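PDB 5X2B: sulfotransferase from Mus musculus, which probably transfers sulfonate groups to acceptor molecules, and is seen here holding adenosine-3'-5'-diphosphate, the spent form of the sulfonate donor. Local coordinates for residues 37-42 with 146-151; 106-111 with 153-158; 63-68 with 86-91. All coordinates share one frame; numbering follows the deposited sequence.

Contact 1: 37-42 with 146-151. With A3P (adenosine-3'-5'-diphosphate), chain V.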
loop_
_atom_site.group_PDB
_atom_site.type_symbol
_atom_site.label_atom_id
_atom_site.label_comp_id
_atom_site.label_asym_id
_atom_site.label_seq_id
_atom_site.Cartn_x
_atom_site.Cartn_y
_atom_site.Cartn_z
ATOM N N SER D 37 1.473 -2.331 -1.449
ATOM C CA SER D 37 0.140 -2.399 -0.940
ATOM C C SER D 37 -0.900 -2.062 -1.999
ATOM O O SER D 37 -0.654 -1.343 -2.967
ATOM C CB SER D 37 -0.008 -1.422 0.214
ATOM O OG SER D 37 0.248 -0.114 -0.263
ATOM N N TYR D 38 -2.091 -2.572 -1.749
ATOM C CA TYR D 38 -3.262 -2.003 -2.361
ATOM C C TYR D 38 -3.590 -0.777 -1.579
ATOM O O TYR D 38 -3.472 -0.774 -0.365
ATOM C CB TYR D 38 -4.438 -2.924 -2.269
ATOM C CG TYR D 38 -5.559 -2.393 -3.065
ATOM C CD1 TYR D 38 -5.608 -2.622 -4.407
ATOM C CD2 TYR D 38 -6.563 -1.636 -2.470
ATOM C CE1 TYR D 38 -6.641 -2.165 -5.171
ATOM C CE2 TYR D 38 -7.614 -1.165 -3.205
ATOM C CZ TYR D 38 -7.649 -1.437 -4.569
ATOM O OH TYR D 38 -8.661 -0.980 -5.346
ATOM N N PRO D 39 -4.061 0.262 -2.251
ATOM C CA PRO D 39 -4.249 1.537 -1.565
ATOM C C PRO D 39 -5.229 1.443 -0.371
ATOM O O PRO D 39 -6.078 0.545 -0.274
ATOM C CB PRO D 39 -4.797 2.444 -2.679
ATOM C CG PRO D 39 -4.409 1.802 -3.942
ATOM C CD PRO D 39 -4.454 0.333 -3.667
ATOM N N LYS D 40 -5.088 2.411 0.531
ATOM C CA LYS D 40 -5.816 2.503 1.829
ATOM C C LYS D 40 -5.627 1.308 2.784
ATOM O O LYS D 40 -6.552 0.930 3.497
ATOM C CB LYS D 40 -7.304 2.751 1.621
ATOM C CG LYS D 40 -7.641 3.814 0.605
ATOM C CD LYS D 40 -6.796 5.091 0.732
ATOM C CE LYS D 40 -6.875 5.722 2.101
ATOM N NZ LYS D 40 -6.031 6.927 2.179
ATOM N N SER D 41 -4.420 0.747 2.820
ATOM C CA SER D 41 -4.180 -0.530 3.490
ATOM C C SER D 41 -2.908 -0.547 4.406
ATOM O O SER D 41 -2.564 -1.611 4.941
ATOM C CB SER D 41 -4.142 -1.658 2.428
ATOM O OG SER D 41 -5.205 -1.542 1.468
ATOM N N GLY D 42 -2.222 0.603 4.585
ATOM C CA GLY D 42 -1.107 0.740 5.547
ATOM C C GLY D 42 0.228 1.238 4.990
ATOM O O GLY D 42 1.309 1.157 5.609
ATOM N N VAL D 146 -11.706 1.608 -9.717
ATOM C CA VAL D 146 -11.144 2.595 -8.805
ATOM C C VAL D 146 -9.650 2.669 -9.083
ATOM O O VAL D 146 -9.102 1.786 -9.768
ATOM C CB VAL D 146 -11.400 2.180 -7.341
ATOM C CG1 VAL D 146 -12.810 2.476 -6.958
ATOM C CG2 VAL D 146 -11.104 0.720 -7.127
ATOM N N VAL D 147 -8.965 3.697 -8.599
ATOM C CA VAL D 147 -7.551 3.763 -8.925
ATOM C C VAL D 147 -6.911 2.467 -8.464
ATOM O O VAL D 147 -7.331 1.900 -7.447
ATOM C CB VAL D 147 -6.805 4.943 -8.310
ATOM C CG1 VAL D 147 -6.921 6.147 -9.198
ATOM C CG2 VAL D 147 -7.282 5.206 -6.894
ATOM N N TYR D 148 -5.891 2.042 -9.223
ATOM C CA TYR D 148 -5.245 0.706 -9.157
ATOM C C TYR D 148 -6.139 -0.516 -9.195
ATOM O O TYR D 148 -5.639 -1.620 -9.072
ATOM C CB TYR D 148 -4.348 0.578 -7.958
ATOM C CG TYR D 148 -3.324 1.664 -7.935
ATOM C CD1 TYR D 148 -2.072 1.493 -8.530
ATOM C CD2 TYR D 148 -3.629 2.894 -7.367
ATOM C CE1 TYR D 148 -1.140 2.522 -8.517
ATOM C CE2 TYR D 148 -2.724 3.905 -7.341
ATOM C CZ TYR D 148 -1.495 3.717 -7.906
ATOM O OH TYR D 148 -0.648 4.757 -7.840
ATOM N N GLY D 149 -7.436 -0.318 -9.372
ATOM C CA GLY D 149 -8.351 -1.404 -9.700
ATOM C C GLY D 149 -8.796 -2.355 -8.593
ATOM O O GLY D 149 -8.959 -1.974 -7.419
ATOM N N SER D 150 -8.983 -3.620 -8.975
ATOM C CA SER D 150 -9.656 -4.546 -8.081
ATOM C C SER D 150 -8.778 -4.946 -6.922
ATOM O O SER D 150 -7.720 -5.559 -7.085
ATOM C CB SER D 150 -10.126 -5.795 -8.809
ATOM O OG SER D 150 -10.725 -6.681 -7.876
ATOM N N TRP D 151 -9.244 -4.614 -5.740
ATOM C CA TRP D 151 -8.564 -5.051 -4.567
ATOM C C TRP D 151 -8.387 -6.578 -4.636
ATOM O O TRP D 151 -7.355 -7.097 -4.242
ATOM C CB TRP D 151 -9.407 -4.618 -3.388
ATOM C CG TRP D 151 -8.864 -4.965 -2.109
ATOM C CD1 TRP D 151 -8.080 -4.188 -1.307
ATOM C CD2 TRP D 151 -9.076 -6.179 -1.422
ATOM N NE1 TRP D 151 -7.773 -4.851 -0.177
ATOM C CE2 TRP D 151 -8.360 -6.094 -0.217
ATOM C CE3 TRP D 151 -9.774 -7.362 -1.730
ATOM C CZ2 TRP D 151 -8.325 -7.147 0.706
ATOM C CZ3 TRP D 151 -9.728 -8.415 -0.849
ATOM C CH2 TRP D 151 -9.033 -8.302 0.379
HETATM P P1 A3P V . -8.755 5.388 7.540
HETATM O O1P A3P V . -8.533 6.151 8.761
HETATM O O2P A3P V . -9.355 6.180 6.548
HETATM O O3P A3P V . -9.497 4.223 7.755
HETATM P P2 A3P V . -2.468 4.329 3.219
HETATM O O4P A3P V . -3.146 5.345 2.413
HETATM O O5P A3P V . -2.310 3.098 2.551
HETATM O O6P A3P V . -1.248 4.805 3.893
HETATM O "O5'" A3P V . -3.513 4.059 4.407
HETATM C "C5'" A3P V . -4.343 5.023 5.079
HETATM C "C4'" A3P V . -5.317 4.414 6.048
HETATM O "O4'" A3P V . -4.559 3.939 7.104
HETATM C "C3'" A3P V . -6.246 5.428 6.632
HETATM O "O3'" A3P V . -7.400 4.749 7.083
HETATM C "C2'" A3P V . -5.455 5.922 7.795
HETATM O "O2'" A3P V . -6.269 6.559 8.754
HETATM C "C1'" A3P V . -4.839 4.646 8.271
HETATM N N9 A3P V . -3.647 4.869 9.091
HETATM C C8 A3P V . -2.689 5.745 8.834
HETATM N N7 A3P V . -1.747 5.715 9.738
HETATM C C5 A3P V . -2.059 4.835 10.639
HETATM C C6 A3P V . -1.445 4.337 11.878
HETATM N N6 A3P V . -0.285 4.829 12.351
HETATM N N1 A3P V . -2.092 3.382 12.527
HETATM C C2 A3P V . -3.238 2.889 12.095
HETATM N N3 A3P V . -3.826 3.290 10.980
HETATM C C4 A3P V . -3.306 4.243 10.205
#
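The Tyr38 ring is packed on both faces. Over one lies Trp151, whose indole turns its edge down in a T-shaped arrangement, the five-membered-ring centroid 4.7 Å from that of Tyr38 and the planes at 80°. Trp151 CA joins it there in a CH-pi contact, 3.8 Å from the Tyr38 ring centroid. The opposite face is met by CD of the next residue, Pro39. At the edge, near the ring plane, sits Gly149 O; Tyr38 OH points to this carbonyl as a hydrogen-bond donor, though the modelled 2.3 Å between the two oxygens is doubtfully short. A chi1 of -172° swings the Tyr38 ring away from its own backbone N and carries the hydroxyl across to the type II turn 146-149, where positive phi favours Gly149. Pro39 adds a rigid apolar contact, its CG 3.7 Å from Tyr148 CD2. Segment 37-42 contains part of the 5'-phosphosulfate-binding loop of sulfotransferases: Ser41 N and Gly42 N both donate to O5P of adenosine-3'-5'-diphosphate, on its 5'-phosphate, each at 3.2 Å. This segment links strand 33-37 to helix 43-52, while 146-151 leads from helix 134-143 into helix 151-159; Phe141 touches Tyr38, and Val108 of strand 103-108 touches Trp151.

Contact 2: 106-111 with 153-158. With A3P (adenosine-3'-5'-diphosphate), chain V.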
loop_
_atom_site.group_PDB
_atom_site.type_symbol
_atom_site.label_atom_id
_atom_site.label_comp_id
_atom_site.label_asym_id
_atom_site.label_seq_id
_atom_site.Cartn_x
_atom_site.Cartn_y
_atom_site.Cartn_z
ATOM N N TYR D 106 4.435 -6.742 1.574
ATOM C CA TYR D 106 3.103 -6.492 1.003
ATOM C C TYR D 106 2.144 -6.292 2.146
ATOM O O TYR D 106 1.881 -7.241 2.896
ATOM C CB TYR D 106 2.618 -7.650 0.105
ATOM C CG TYR D 106 1.291 -7.353 -0.581
ATOM C CD1 TYR D 106 0.096 -7.780 -0.028
ATOM C CD2 TYR D 106 1.235 -6.642 -1.756
ATOM C CE1 TYR D 106 -1.116 -7.494 -0.636
ATOM C CE2 TYR D 106 0.060 -6.335 -2.350
ATOM C CZ TYR D 106 -1.118 -6.766 -1.794
ATOM O OH TYR D 106 -2.329 -6.500 -2.373
ATOM N N ILE D 107 1.636 -5.067 2.298
ATOM C CA ILE D 107 0.685 -4.842 3.362
ATOM C C ILE D 107 -0.779 -4.900 2.853
ATOM O O ILE D 107 -1.131 -4.319 1.845
ATOM C CB ILE D 107 1.077 -3.602 4.208
ATOM C CG1 ILE D 107 0.068 -3.458 5.342
ATOM C CG2 ILE D 107 1.308 -2.350 3.337
ATOM C CD1 ILE D 107 0.544 -2.562 6.471
ATOM N N VAL D 108 -1.592 -5.696 3.539
ATOM C CA VAL D 108 -2.985 -5.963 3.158
ATOM C C VAL D 108 -4.006 -5.686 4.272
ATOM O O VAL D 108 -3.729 -5.928 5.442
ATOM C CB VAL D 108 -3.157 -7.417 2.786
ATOM C CG1 VAL D 108 -3.111 -8.242 4.008
ATOM C CG2 VAL D 108 -4.456 -7.612 2.050
ATOM N N ARG D 109 -5.180 -5.186 3.890
ATOM C CA ARG D 109 -6.228 -4.779 4.831
ATOM C C ARG D 109 -7.551 -5.324 4.402
ATOM O O ARG D 109 -7.815 -5.438 3.216
ATOM C CB ARG D 109 -6.366 -3.263 4.834
ATOM C CG ARG D 109 -7.230 -2.755 5.915
ATOM C CD ARG D 109 -7.129 -1.272 5.927
ATOM N NE ARG D 109 -7.847 -0.736 7.068
ATOM C CZ ARG D 109 -8.167 0.540 7.177
ATOM N NH1 ARG D 109 -7.842 1.377 6.210
ATOM N NH2 ARG D 109 -8.816 0.971 8.239
ATOM N N ASN D 110 -8.397 -5.631 5.362
ATOM C CA ASN D 110 -9.631 -6.277 5.012
ATOM C C ASN D 110 -10.310 -5.369 4.064
ATOM O O ASN D 110 -10.201 -4.164 4.177
ATOM C CB ASN D 110 -10.507 -6.587 6.211
ATOM C CG ASN D 110 -11.375 -5.463 6.593
ATOM O OD1 ASN D 110 -12.391 -5.194 5.966
ATOM N ND2 ASN D 110 -11.010 -4.805 7.667
ATOM N N PRO D 111 -10.977 -5.953 3.080
ATOM C CA PRO D 111 -11.380 -5.194 1.917
ATOM C C PRO D 111 -12.480 -4.229 2.319
ATOM O O PRO D 111 -12.561 -3.123 1.768
ATOM C CB PRO D 111 -11.884 -6.286 0.986
ATOM C CG PRO D 111 -12.336 -7.340 1.888
ATOM C CD PRO D 111 -11.419 -7.350 3.016
ATOM N N ASP D 153 -8.080 -8.619 -7.142
ATOM C CA ASP D 153 -7.108 -9.097 -8.076
ATOM C C ASP D 153 -5.751 -8.630 -7.596
ATOM O O ASP D 153 -4.739 -9.282 -7.835
ATOM C CB ASP D 153 -7.399 -8.597 -9.482
ATOM C CG ASP D 153 -8.511 -9.383 -10.148
ATOM O OD1 ASP D 153 -8.808 -10.503 -9.698
ATOM O OD2 ASP D 153 -9.084 -8.903 -11.132
ATOM N N HIS D 154 -5.737 -7.526 -6.870
ATOM C CA HIS D 154 -4.471 -7.005 -6.399
ATOM C C HIS D 154 -3.920 -8.000 -5.430
ATOM O O HIS D 154 -2.861 -8.596 -5.594
ATOM C CB HIS D 154 -4.634 -5.659 -5.679
ATOM C CG HIS D 154 -3.324 -4.887 -5.531
ATOM N ND1 HIS D 154 -2.503 -5.067 -4.480
ATOM C CD2 HIS D 154 -2.765 -3.966 -6.353
ATOM C CE1 HIS D 154 -1.417 -4.246 -4.626
ATOM N NE2 HIS D 154 -1.582 -3.595 -5.737
ATOM N N VAL D 155 -4.654 -8.148 -4.357
ATOM C CA VAL D 155 -4.214 -9.019 -3.299
ATOM C C VAL D 155 -3.964 -10.419 -3.875
ATOM O O VAL D 155 -3.001 -11.059 -3.525
ATOM C CB VAL D 155 -5.304 -9.071 -2.284
ATOM C CG1 VAL D 155 -5.054 -10.205 -1.330
ATOM C CG2 VAL D 155 -5.404 -7.727 -1.556
ATOM N N LEU D 156 -4.851 -10.898 -4.739
ATOM C CA LEU D 156 -4.725 -12.249 -5.285
ATOM C C LEU D 156 -3.462 -12.419 -6.044
ATOM O O LEU D 156 -2.762 -13.390 -5.840
ATOM C CB LEU D 156 -5.850 -12.537 -6.256
ATOM C CG LEU D 156 -7.182 -12.902 -5.624
ATOM C CD1 LEU D 156 -8.291 -13.059 -6.680
ATOM C CD2 LEU D 156 -7.027 -14.174 -4.791
ATOM N N SER D 157 -3.161 -11.492 -6.943
ATOM C CA SER D 157 -1.917 -11.584 -7.707
ATOM C C SER D 157 -0.726 -11.651 -6.789
ATOM O O SER D 157 0.271 -12.274 -7.113
ATOM C CB SER D 157 -1.746 -10.405 -8.644
ATOM O OG SER D 157 -1.432 -9.197 -7.969
ATOM N N TRP D 158 -0.824 -10.994 -5.645
ATOM C CA TRP D 158 0.300 -10.918 -4.713
ATOM C C TRP D 158 0.372 -12.156 -3.809
ATOM O O TRP D 158 1.431 -12.501 -3.305
ATOM C CB TRP D 158 0.209 -9.616 -3.882
ATOM C CG TRP D 158 0.739 -8.359 -4.610
ATOM C CD1 TRP D 158 0.012 -7.351 -5.176
ATOM C CD2 TRP D 158 2.090 -8.042 -4.833
ATOM N NE1 TRP D 158 0.839 -6.414 -5.719
ATOM C CE2 TRP D 158 2.126 -6.821 -5.538
ATOM C CE3 TRP D 158 3.297 -8.675 -4.508
ATOM C CZ2 TRP D 158 3.312 -6.228 -5.943
ATOM C CZ3 TRP D 158 4.494 -8.068 -4.901
ATOM C CH2 TRP D 158 4.482 -6.859 -5.602
HETATM P P1 A3P V . -8.755 5.388 7.540
HETATM O O1P A3P V . -8.533 6.151 8.761
HETATM O O2P A3P V . -9.355 6.180 6.548
HETATM O O3P A3P V . -9.497 4.223 7.755
HETATM P P2 A3P V . -2.468 4.329 3.219
HETATM O O4P A3P V . -3.146 5.345 2.413
HETATM O O5P A3P V . -2.310 3.098 2.551
HETATM O O6P A3P V . -1.248 4.805 3.893
HETATM O "O5'" A3P V . -3.513 4.059 4.407
HETATM C "C5'" A3P V . -4.343 5.023 5.079
HETATM C "C4'" A3P V . -5.317 4.414 6.048
HETATM O "O4'" A3P V . -4.559 3.939 7.104
HETATM C "C3'" A3P V . -6.246 5.428 6.632
HETATM O "O3'" A3P V . -7.400 4.749 7.083
HETATM C "C2'" A3P V . -5.455 5.922 7.795
HETATM O "O2'" A3P V . -6.269 6.559 8.754
HETATM C "C1'" A3P V . -4.839 4.646 8.271
HETATM N N9 A3P V . -3.647 4.869 9.091
HETATM C C8 A3P V . -2.689 5.745 8.834
HETATM N N7 A3P V . -1.747 5.715 9.738
HETATM C C5 A3P V . -2.059 4.835 10.639
HETATM C C6 A3P V . -1.445 4.337 11.878
HETATM N N6 A3P V . -0.285 4.829 12.351
HETATM N N1 A3P V . -2.092 3.382 12.527
HETATM C C2 A3P V . -3.238 2.889 12.095
HETATM N N3 A3P V . -3.826 3.290 10.980
HETATM C C4 A3P V . -3.306 4.243 10.205
#
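Tyr106 reaches from the sheet to helix 151-159 and supplies most of the strand's side of the contact. Its chi1 of -175° sends the ring toward the helix, where Trp158 takes one face and His154 the hydroxyl edge. Over that face, Trp158 CB makes a CH-pi contact 3.7 Å from the Tyr106 ring centroid, and the indole continues as an offset stack, its five-membered-ring centroid 4.1 Å from that of Tyr106 with the planes 29° apart. The indole is held from its polar side too, because Trp158 NE1 is hydrogen-bonded to Leu88 O.

Tyrosine suits this place because it is flat enough to stack and still polar at its far end. Tyr106 OH meets His154 ND1 at 2.6 Å, near the plane of both rings, in a hydrogen bond whose donor could be either partner. The other imidazole nitrogen, His154 NE2, is bonded to His87 O, so the ring is fixed at two points. Val155 packs beside the phenol hydroxyl, and one compact branch touches both strand residues: its CG2 lies 3.4 Å from Tyr106 OH and 3.7 Å from Val108 CG2.

Just past the strand, Arg109 extends to the nucleotide instead. Its NH2 makes a weak, fairly straight bond (161°) to O3P of adenosine-3'-5'-diphosphate, on the 3'-phosphate, and its NH1 binds Lys40 O. Strand 103-108 lies between strands 33-37 and 167-171, and the helix runs obliquely, nearer antiparallel than perpendicular to it, the segment axes 10.3 Å apart at closest; Val36 of the first touches Tyr106 and Trp158, while Phe169 of the second meets the Tyr106 ring.

Contact 3: 63-68 with 86-91. With CA (calcium ion), chain B.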
loop_
_atom_site.group_PDB
_atom_site.type_symbol
_atom_site.label_atom_id
_atom_site.label_comp_id
_atom_site.label_asym_id
_atom_site.label_seq_id
_atom_site.Cartn_x
_atom_site.Cartn_y
_atom_site.Cartn_z
ATOM N N PRO D 63 7.088 7.133 -4.864
ATOM C CA PRO D 63 6.512 5.992 -5.589
ATOM C C PRO D 63 7.157 5.674 -6.965
ATOM O O PRO D 63 7.399 6.588 -7.766
ATOM C CB PRO D 63 5.085 6.446 -5.815
ATOM C CG PRO D 63 4.797 7.314 -4.683
ATOM C CD PRO D 63 6.047 8.016 -4.325
ATOM N N ILE D 64 7.404 4.397 -7.260
ATOM C CA ILE D 64 8.076 4.034 -8.514
ATOM C C ILE D 64 7.186 4.263 -9.704
ATOM O O ILE D 64 7.653 4.268 -10.837
ATOM C CB ILE D 64 8.421 2.542 -8.608
ATOM C CG1 ILE D 64 9.349 2.272 -9.794
ATOM C CG2 ILE D 64 7.146 1.700 -8.841
ATOM C CD1 ILE D 64 9.657 0.771 -10.059
ATOM N N GLU D 65 5.890 4.400 -9.474
ATOM C CA GLU D 65 5.023 4.693 -10.589
ATOM C C GLU D 65 4.577 6.131 -10.577
ATOM O O GLU D 65 3.693 6.485 -11.310
ATOM C CB GLU D 65 3.822 3.769 -10.614
ATOM C CG GLU D 65 2.835 3.942 -9.470
ATOM C CD GLU D 65 3.283 3.262 -8.198
ATOM O OE1 GLU D 65 4.418 2.753 -8.185
ATOM O OE2 GLU D 65 2.504 3.253 -7.218
ATOM N N LEU D 66 5.220 6.984 -9.799
ATOM C CA LEU D 66 4.892 8.400 -9.836
ATOM C C LEU D 66 5.692 9.119 -10.933
ATOM O O LEU D 66 6.905 9.169 -10.859
ATOM C CB LEU D 66 5.149 8.990 -8.451
ATOM C CG LEU D 66 4.979 10.488 -8.226
ATOM C CD1 LEU D 66 3.589 10.895 -8.554
ATOM C CD2 LEU D 66 5.270 10.885 -6.783
ATOM N N GLY D 67 5.008 9.595 -11.988
ATOM C CA GLY D 67 5.577 10.546 -12.956
ATOM C C GLY D 67 6.011 10.163 -14.389
ATOM O O GLY D 67 5.432 9.256 -15.013
ATOM N N ASP D 68 7.031 10.883 -14.908
ATOM C CA ASP D 68 7.608 10.604 -16.236
ATOM C C ASP D 68 8.680 9.522 -16.161
ATOM O O ASP D 68 8.995 8.974 -15.117
ATOM C CB ASP D 68 8.332 11.815 -16.887
ATOM C CG ASP D 68 7.511 13.089 -16.931
ATOM O OD1 ASP D 68 7.531 13.832 -15.922
ATOM O OD2 ASP D 68 6.930 13.393 -18.004
ATOM N N THR D 86 5.093 1.253 -3.936
ATOM C CA THR D 86 4.334 1.130 -5.143
ATOM C C THR D 86 2.975 0.554 -4.803
ATOM O O THR D 86 2.796 -0.014 -3.742
ATOM C CB THR D 86 5.042 0.188 -6.069
ATOM O OG1 THR D 86 4.306 0.133 -7.276
ATOM C CG2 THR D 86 5.131 -1.214 -5.450
ATOM N N HIS D 87 2.010 0.708 -5.688
ATOM C CA HIS D 87 0.730 0.030 -5.504
ATOM C C HIS D 87 0.600 -0.929 -6.659
ATOM O O HIS D 87 -0.468 -1.369 -7.002
ATOM C CB HIS D 87 -0.422 1.027 -5.555
ATOM C CG HIS D 87 -0.484 1.964 -4.395
ATOM N ND1 HIS D 87 -0.549 1.513 -3.079
ATOM C CD2 HIS D 87 -0.509 3.304 -4.324
ATOM C CE1 HIS D 87 -0.595 2.551 -2.270
ATOM N NE2 HIS D 87 -0.573 3.671 -3.008
ATOM N N LEU D 88 1.699 -1.245 -7.304
ATOM C CA LEU D 88 1.548 -2.001 -8.544
ATOM C C LEU D 88 1.085 -3.396 -8.269
ATOM O O LEU D 88 1.476 -4.002 -7.307
ATOM C CB LEU D 88 2.857 -2.100 -9.294
ATOM C CG LEU D 88 3.268 -0.808 -9.937
ATOM C CD1 LEU D 88 4.652 -0.934 -10.503
ATOM C CD2 LEU D 88 2.276 -0.511 -11.007
ATOM N N ASN D 89 0.274 -3.948 -9.136
ATOM C CA ASN D 89 -0.050 -5.337 -8.964
ATOM C C ASN D 89 1.187 -6.124 -9.283
ATOM O O ASN D 89 2.191 -5.572 -9.641
ATOM C CB ASN D 89 -1.111 -5.768 -9.950
ATOM C CG ASN D 89 -0.579 -5.848 -11.341
ATOM O OD1 ASN D 89 0.603 -6.076 -11.552
ATOM N ND2 ASN D 89 -1.445 -5.652 -12.299
ATOM N N TYR D 90 1.078 -7.429 -9.227
ATOM C CA TYR D 90 2.198 -8.242 -9.484
ATOM C C TYR D 90 2.648 -8.138 -10.883
ATOM O O TYR D 90 3.819 -8.093 -11.184
ATOM C CB TYR D 90 1.838 -9.665 -9.281
ATOM C CG TYR D 90 3.117 -10.398 -9.272
ATOM C CD1 TYR D 90 3.943 -10.324 -8.158
ATOM C CD2 TYR D 90 3.554 -11.082 -10.385
ATOM C CE1 TYR D 90 5.137 -10.925 -8.140
ATOM C CE2 TYR D 90 4.754 -11.730 -10.369
ATOM C CZ TYR D 90 5.554 -11.636 -9.250
ATOM O OH TYR D 90 6.772 -12.274 -9.199
ATOM N N GLU D 91 1.691 -8.101 -11.782
ATOM C CA GLU D 91 1.989 -8.153 -13.185
ATOM C C GLU D 91 2.771 -6.966 -13.663
ATOM O O GLU D 91 3.629 -7.074 -14.508
ATOM C CB GLU D 91 0.692 -8.234 -13.932
ATOM C CG GLU D 91 0.027 -9.540 -13.700
ATOM C CD GLU D 91 -0.744 -9.682 -12.359
ATOM O OE1 GLU D 91 -1.323 -8.665 -11.861
ATOM O OE2 GLU D 91 -0.759 -10.848 -11.824
HETATM CA CA CA B . 4.863 -6.644 -16.586
HETATM O O HOH W 1 6.861 -7.177 -15.063
HETATM O O HOH W 2 2.584 -6.846 -17.482
#
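Glu65 spends both carboxylate oxygens on segment 86-91, and Thr86 and His87 supply the donors. Thr86 OG1 donates a hydrogen bond to Glu65 OE1 at 2.8 Å, while the backbone His87 N donates to Glu65 OE2 at 3.0 Å. Both donors come from above the carboxylate plane, 47° out of it at OE1 and 40° at OE2, so the two bonds hold the carboxylate at both oxygens, though neither donor lies in its plane. Glutamate is long enough to get there from the turn: its chain, bent at chi2, turns the carboxylate toward Thr86 and His87.

Thr86 is used twice. The chi1 of -177° sets OG1 opposite the backbone N, where it can serve both partners: the hydroxyl donates to Glu65 and also accepts from Leu88 N at 2.9 Å, which makes an ST turn. This turn lies where the chain leaves strand 81-86 of the central parallel sheet of the P-loop-type alpha/beta fold, at the end nearer the nucleotide; His87's side chain comes within about 5 Å of adenosine-3'-5'-diphosphate, nearest atoms counted. His87 ND1 is itself bonded to Ser37 O.

On the opposing side, 63-66 is a type I turn closed by Leu66 N to Pro63 O at 3.0 Å. Lys71 NZ bonds to Pro63 O and to Leu66 O, and Ser15 OG to Glu65 O. Beside these polar links is an apolar patch: the branched Ile64 lays its CG2 3.8 Å from Thr86 CB and 4.0 Å from Leu88 CD1. Farther along, Glu91 O binds a calcium ion at 2.5 Å, two water molecules being further ligands of that ion.

In the fold
From the N terminus, contact 1 opens at 37-42, where strand 33-37 ends. Before it closes, contact 3 opens at 63-68 and closes at 86-91, a short loop taking in helix 70-76 and strand 81-86 and lying wholly within the span of contact 1. Contact 2 then opens at 106-111, on strand 103-108. Contact 1 closes at 146-151 and contact 2 directly afterwards at 153-158, so these two cross, whereas contacts 3 and 2 follow in series. Helix 151-159 and the loop leading into it are thereby tied to the ends of two adjacent strands, while contact 3 joins the loops after strands 58-60 and 81-86.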